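Local coordinates for diguanylate cyclase (Marinobacter aquaeolei VT8, PDB 3IGN), which binds cyclic di-GMP and, as the GGDEF domain of a longer diguanylate cyclase, probably makes it from two molecules of GTP, at residues L42-I47 with G84-E89; D46-K51 with T129-I134. All coordinates share one frame; numbering follows the deposited sequence.

Overall arrangement
Contacts 1 and 2 meet at the end of strand 40-47, a central strand of the domain's mixed sheet, and share Asp46 and Ile47; their centres are about 8 Å apart. Along the chain, 42-51 comes first, then the hairpin segment 84-89, then 129-134. Contact 1 joins strand 40-47 to the hairpin of strands 82-85 and 90-96, the latter being its neighbour on one flank. Contact 2 joins it to strand 130-136 on the other flank, where Met44 O lies 2.9 Å from Gly133 N, a probable hydrogen bond. The signature hairpin of the GGDEF domain is thus tied to the central strand, with bound c-di-GMP about 11 Å from the side chain of Phe45.

Contact 1 (L42-I47 with G84-E89)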
loop_
_atom_site.group_PDB
_atom_site.type_symbol
_atom_site.label_atom_id
_atom_site.label_comp_id
_atom_site.label_asym_id
_atom_site.label_seq_id
_atom_site.Cartn_x
_atom_site.Cartn_y
_atom_site.Cartn_z
ATOM N N LEU A 42 -1.924 6.622 6.878
ATOM C CA LEU A 42 -1.348 5.348 6.515
ATOM C C LEU A 42 -2.231 4.697 5.458
ATOM O O LEU A 42 -3.460 4.776 5.528
ATOM C CB LEU A 42 -1.305 4.455 7.746
ATOM C CG LEU A 42 -0.484 3.173 7.661
ATOM C CD1 LEU A 42 0.992 3.540 7.638
ATOM C CD2 LEU A 42 -0.798 2.287 8.858
ATOM N N VAL A 43 -1.599 4.052 4.483
ATOM C CA VAL A 43 -2.318 3.354 3.430
ATOM C C VAL A 43 -1.898 1.890 3.469
ATOM O O VAL A 43 -0.745 1.575 3.741
ATOM C CB VAL A 43 -1.973 3.913 2.033
ATOM C CG1 VAL A 43 -2.764 3.156 0.955
ATOM C CG2 VAL A 43 -2.275 5.399 1.976
HETATM N N MSE A 44 -2.853 1.000 3.237
HETATM C CA MSE A 44 -2.579 -0.431 3.197
HETATM C C MSE A 44 -3.366 -0.878 1.982
HETATM O O MSE A 44 -4.565 -0.622 1.901
HETATM C CB MSE A 44 -3.131 -1.148 4.435
HETATM C CG MSE A 44 -2.743 -0.530 5.760
HETATM SE SE MSE A 44 -1.785 -1.778 6.878
HETATM C CE MSE A 44 -0.182 -1.779 5.851
ATOM N N PHE A 45 -2.704 -1.493 1.010
ATOM C CA PHE A 45 -3.431 -1.944 -0.165
ATOM C C PHE A 45 -2.970 -3.305 -0.655
ATOM O O PHE A 45 -1.838 -3.723 -0.403
ATOM C CB PHE A 45 -3.398 -0.879 -1.280
ATOM C CG PHE A 45 -2.040 -0.627 -1.894
ATOM C CD1 PHE A 45 -1.687 -1.237 -3.098
ATOM C CD2 PHE A 45 -1.154 0.285 -1.324
ATOM C CE1 PHE A 45 -0.477 -0.940 -3.730
ATOM C CE2 PHE A 45 0.059 0.591 -1.945
ATOM C CZ PHE A 45 0.397 -0.021 -3.153
ATOM N N ASP A 46 -3.891 -3.995 -1.321
ATOM C CA ASP A 46 -3.669 -5.338 -1.848
ATOM C C ASP A 46 -4.032 -5.396 -3.320
ATOM O O ASP A 46 -4.865 -4.630 -3.802
ATOM C CB ASP A 46 -4.572 -6.349 -1.131
ATOM C CG ASP A 46 -4.125 -6.654 0.275
ATOM O OD1 ASP A 46 -3.224 -5.956 0.783
ATOM O OD2 ASP A 46 -4.687 -7.596 0.877
ATOM N N ILE A 47 -3.411 -6.332 -4.026
ATOM C CA ILE A 47 -3.704 -6.536 -5.433
ATOM C C ILE A 47 -4.974 -7.385 -5.433
ATOM O O ILE A 47 -5.041 -8.391 -4.739
ATOM C CB ILE A 47 -2.570 -7.312 -6.113
ATOM C CG1 ILE A 47 -1.317 -6.430 -6.181
ATOM C CG2 ILE A 47 -3.008 -7.774 -7.496
ATOM C CD1 ILE A 47 -0.018 -7.213 -6.167
ATOM N N GLY A 84 6.229 0.360 1.510
ATOM C CA GLY A 84 6.849 -0.887 1.900
ATOM C C GLY A 84 6.030 -2.067 1.432
ATOM O O GLY A 84 4.833 -1.940 1.173
ATOM N N ARG A 85 6.676 -3.216 1.280
ATOM C CA ARG A 85 5.944 -4.407 0.882
ATOM C C ARG A 85 5.678 -5.098 2.201
ATOM O O ARG A 85 6.580 -5.651 2.832
ATOM C CB ARG A 85 6.769 -5.319 -0.018
ATOM C CG ARG A 85 5.939 -6.462 -0.562
ATOM C CD ARG A 85 6.822 -7.579 -1.056
ATOM N NE ARG A 85 6.052 -8.640 -1.693
ATOM C CZ ARG A 85 6.581 -9.775 -2.131
ATOM N NH1 ARG A 85 7.884 -9.991 -1.994
ATOM N NH2 ARG A 85 5.817 -10.687 -2.717
ATOM N N TYR A 86 4.426 -5.056 2.622
ATOM C CA TYR A 86 4.041 -5.622 3.893
ATOM C C TYR A 86 3.945 -7.150 3.889
ATOM O O TYR A 86 4.382 -7.806 4.821
ATOM C CB TYR A 86 2.719 -4.990 4.302
ATOM C CG TYR A 86 2.264 -5.424 5.647
ATOM C CD1 TYR A 86 2.882 -4.958 6.805
ATOM C CD2 TYR A 86 1.219 -6.319 5.771
ATOM C CE1 TYR A 86 2.455 -5.387 8.057
ATOM C CE2 TYR A 86 0.791 -6.753 7.010
ATOM C CZ TYR A 86 1.408 -6.284 8.145
ATOM O OH TYR A 86 0.962 -6.720 9.367
ATOM N N GLY A 87 3.367 -7.710 2.834
ATOM C CA GLY A 87 3.243 -9.154 2.741
ATOM C C GLY A 87 3.358 -9.589 1.303
ATOM O O GLY A 87 3.952 -8.902 0.489
ATOM N N GLY A 88 2.801 -10.751 0.992
ATOM C CA GLY A 88 2.845 -11.274 -0.364
ATOM C C GLY A 88 2.330 -10.313 -1.413
ATOM O O GLY A 88 3.081 -9.893 -2.280
ATOM N N GLU A 89 1.051 -9.980 -1.372
ATOM C CA GLU A 89 0.530 -9.035 -2.347
ATOM C C GLU A 89 0.013 -7.784 -1.653
ATOM O O GLU A 89 -0.768 -7.031 -2.226
ATOM C CB GLU A 89 -0.588 -9.655 -3.173
ATOM C CG GLU A 89 -1.947 -9.681 -2.500
ATOM C CD GLU A 89 -2.211 -10.948 -1.762
ATOM O OE1 GLU A 89 -1.246 -11.606 -1.340
ATOM O OE2 GLU A 89 -3.393 -11.292 -1.589
HETATM O O HOH W 1 -5.703 -10.573 -3.300
#
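The beta hairpin of strands 82-85 and 90-96 carries the GG(D/E)EF signature, Gly87 to Phe91, in its turn and the start of its second strand, and lays Glu89 against Asp46 and Ile47 at the end of strand 40-47. Glu89 O receives two contacts from that strand. Ile47 N donates to it across 3.3 Å, and Asp46 CA makes a CH...O contact with the same oxygen at 3.4 Å. Glu89 CB packs 3.9 Å from Ile47 CD1. With CG between the backbone N and the carbonyl carbon (chi1 80°), CG lies 4.0 Å from Ile47 O, and the bend at chi2 turns the carboxylate away from it. One water donates to both Ile47 O and Glu89 OE2 and so links the strand's backbone to the side chain. Asp46 OD2 and Glu89 OE2 are like charges 4.6 Å apart, whose repulsion the salt bridge of OD2 with Lys159, from helix 144-160, would probably ease.

In the GGDEF sheet, strand 90-96 runs between strands 82-85 and 40-47. Tyr86 bridges this interval with a long side chain. Its CG is anti to the backbone N (chi1 -176°), which sends the ring toward Met44, a selenomethionine with selenium in place of sulfur. SE lies 5.5 Å from the centroid of the Tyr86 ring, close to its normal, a Met-aromatic contact, and CE comes within 4.4 Å of Tyr86 CG. A long, flexible, unbranched apolar chain can follow the ring; helices 19-36 and 144-160 also touch the tyrosine.

The turn is further fixed from within. Arg85 grips Gly88 O side-on with NE and NH2, the NH2 bond being 2.9 Å long and directed at a lone pair. Its NH1 forms a salt bridge with Asp11, tying the signature's second glycine to the N-terminal part of the chain.

Contact 2 (D46-K51 with T129-I134); sequences DIDHFK and TVSMGI
Asp48 receives two hydroxyls, one on each carboxylate oxygen. Ser131 OG donates to Asp48 OD1 over 2.6 Å, on the syn lone pair, and Thr129 OG1 donates to Asp48 OD2, also over 2.6 Å, on the anti lone pair. OD2 accepts from Asn164 N as well, so the flat group is held against rotation at both oxygens. Thr129 reaches it because OG1 sits between its backbone N and carbonyl carbon (chi1 58°). With an alanine in place of Asp48, the hydroxyls of Thr129 and Ser131, and Asn164 N, would probably lose their shared acceptor.

In the backbone of the same residue, Asp48 N bonds to Thr129 O at 2.8 Å, and a water joins Asp48 O to Thr129 N. The central antiparallel pairing of the GGDEF sheet continues along the strand: Ile47 and Val130 come next as a non-hydrogen-bonded pair with CA atoms 4.4 Å apart, and beyond them Asp46 and Ser131 form a hydrogen-bonded pair, Asp46 N to Ser131 O at 3.1 Å and Ser131 N to Asp46 O at 3.0 Å. Branched side chains suit the sheet face where Ile47 CG1 meets Val130 CG1 at 4.3 Å, covered by helices 59-74 and 100-115.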
loop_
_atom_site.group_PDB
_atom_site.type_symbol
_atom_site.label_atom_id
_atom_site.label_comp_id
_atom_site.label_asym_id
_atom_site.label_seq_id
_atom_site.Cartn_x
_atom_site.Cartn_y
_atom_site.Cartn_z
ATOM N N ASP A 46 -3.891 -3.995 -1.321
ATOM C CA ASP A 46 -3.669 -5.338 -1.848
ATOM C C ASP A 46 -4.032 -5.396 -3.320
ATOM O O ASP A 46 -4.865 -4.630 -3.802
ATOM C CB ASP A 46 -4.572 -6.349 -1.131
ATOM C CG ASP A 46 -4.125 -6.654 0.275
ATOM O OD1 ASP A 46 -3.224 -5.956 0.783
ATOM O OD2 ASP A 46 -4.687 -7.596 0.877
ATOM N N ILE A 47 -3.411 -6.332 -4.026
ATOM C CA ILE A 47 -3.704 -6.536 -5.433
ATOM C C ILE A 47 -4.974 -7.385 -5.433
ATOM O O ILE A 47 -5.041 -8.391 -4.739
ATOM C CB ILE A 47 -2.570 -7.312 -6.113
ATOM C CG1 ILE A 47 -1.317 -6.430 -6.181
ATOM C CG2 ILE A 47 -3.008 -7.774 -7.496
ATOM C CD1 ILE A 47 -0.018 -7.213 -6.167
ATOM N N ASP A 48 -5.980 -6.973 -6.194
ATOM C CA ASP A 48 -7.237 -7.718 -6.255
ATOM C C ASP A 48 -7.093 -9.050 -6.981
ATOM O O ASP A 48 -6.321 -9.165 -7.931
ATOM C CB ASP A 48 -8.319 -6.895 -6.963
ATOM C CG ASP A 48 -8.777 -5.707 -6.147
ATOM O OD1 ASP A 48 -8.946 -5.869 -4.927
ATOM O OD2 ASP A 48 -8.984 -4.625 -6.728
ATOM N N HIS A 49 -7.839 -10.053 -6.519
ATOM C CA HIS A 49 -7.835 -11.380 -7.135
ATOM C C HIS A 49 -6.439 -11.931 -7.417
ATOM O O HIS A 49 -6.220 -12.565 -8.451
ATOM C CB HIS A 49 -8.613 -11.321 -8.449
ATOM C CG HIS A 49 -9.943 -10.649 -8.329
ATOM N ND1 HIS A 49 -10.963 -11.153 -7.553
ATOM C CD2 HIS A 49 -10.415 -9.501 -8.871
ATOM C CE1 HIS A 49 -12.006 -10.346 -7.620
ATOM N NE2 HIS A 49 -11.699 -9.335 -8.415
ATOM N N PHE A 50 -5.499 -11.714 -6.502
ATOM C CA PHE A 50 -4.139 -12.185 -6.727
ATOM C C PHE A 50 -4.004 -13.693 -6.903
ATOM O O PHE A 50 -3.389 -14.148 -7.869
ATOM C CB PHE A 50 -3.210 -11.718 -5.606
ATOM C CG PHE A 50 -1.758 -11.884 -5.935
ATOM C CD1 PHE A 50 -1.190 -11.181 -6.992
ATOM C CD2 PHE A 50 -0.970 -12.782 -5.227
ATOM C CE1 PHE A 50 0.141 -11.373 -7.343
ATOM C CE2 PHE A 50 0.366 -12.982 -5.572
ATOM C CZ PHE A 50 0.920 -12.279 -6.630
ATOM N N LYS A 51 -4.558 -14.466 -5.973
ATOM C CA LYS A 51 -4.486 -15.925 -6.060
ATOM C C LYS A 51 -5.016 -16.352 -7.433
ATOM O O LYS A 51 -4.357 -17.096 -8.156
ATOM C CB LYS A 51 -5.304 -16.560 -4.931
ATOM C CG LYS A 51 -4.542 -17.576 -4.092
ATOM C CD LYS A 51 -5.010 -18.983 -4.384
ATOM C CE LYS A 51 -4.105 -20.011 -3.734
ATOM N NZ LYS A 51 -4.154 -21.301 -4.482
ATOM N N THR A 129 -6.465 -4.857 -10.695
ATOM C CA THR A 129 -6.762 -3.689 -9.885
ATOM C C THR A 129 -6.291 -3.888 -8.457
ATOM O O THR A 129 -5.836 -4.971 -8.082
ATOM C CB THR A 129 -8.274 -3.393 -9.849
ATOM O OG1 THR A 129 -8.976 -4.534 -9.338
ATOM C CG2 THR A 129 -8.789 -3.057 -11.241
ATOM N N VAL A 130 -6.399 -2.828 -7.664
ATOM C CA VAL A 130 -6.009 -2.882 -6.263
ATOM C C VAL A 130 -7.126 -2.306 -5.411
ATOM O O VAL A 130 -7.915 -1.476 -5.868
ATOM C CB VAL A 130 -4.732 -2.048 -5.966
ATOM C CG1 VAL A 130 -3.484 -2.766 -6.485
ATOM C CG2 VAL A 130 -4.862 -0.678 -6.599
ATOM N N SER A 131 -7.189 -2.771 -4.172
ATOM C CA SER A 131 -8.162 -2.275 -3.205
ATOM C C SER A 131 -7.274 -1.522 -2.221
ATOM O O SER A 131 -6.194 -1.992 -1.894
ATOM C CB SER A 131 -8.878 -3.439 -2.504
ATOM O OG SER A 131 -9.840 -4.034 -3.370
HETATM N N MSE A 132 -7.716 -0.362 -1.753
HETATM C CA MSE A 132 -6.889 0.424 -0.840
HETATM C C MSE A 132 -7.631 0.956 0.379
HETATM O O MSE A 132 -8.785 1.375 0.284
HETATM C CB MSE A 132 -6.272 1.595 -1.608
HETATM C CG MSE A 132 -5.706 1.191 -2.966
HETATM SE SE MSE A 132 -4.950 2.672 -3.950
HETATM C CE MSE A 132 -6.534 3.352 -4.715
ATOM N N GLY A 133 -6.947 0.941 1.520
ATOM C CA GLY A 133 -7.522 1.437 2.756
ATOM C C GLY A 133 -6.669 2.548 3.328
ATOM O O GLY A 133 -5.448 2.424 3.380
ATOM N N ILE A 134 -7.314 3.627 3.760
ATOM C CA ILE A 134 -6.623 4.791 4.317
ATOM C C ILE A 134 -7.064 5.045 5.752
ATOM O O ILE A 134 -8.243 4.947 6.074
ATOM C CB ILE A 134 -6.954 6.076 3.512
ATOM C CG1 ILE A 134 -6.402 5.988 2.092
ATOM C CG2 ILE A 134 -6.396 7.317 4.230
ATOM C CD1 ILE A 134 -6.987 7.059 1.179
HETATM O O HOH W 2 -7.355 -7.921 -10.429
#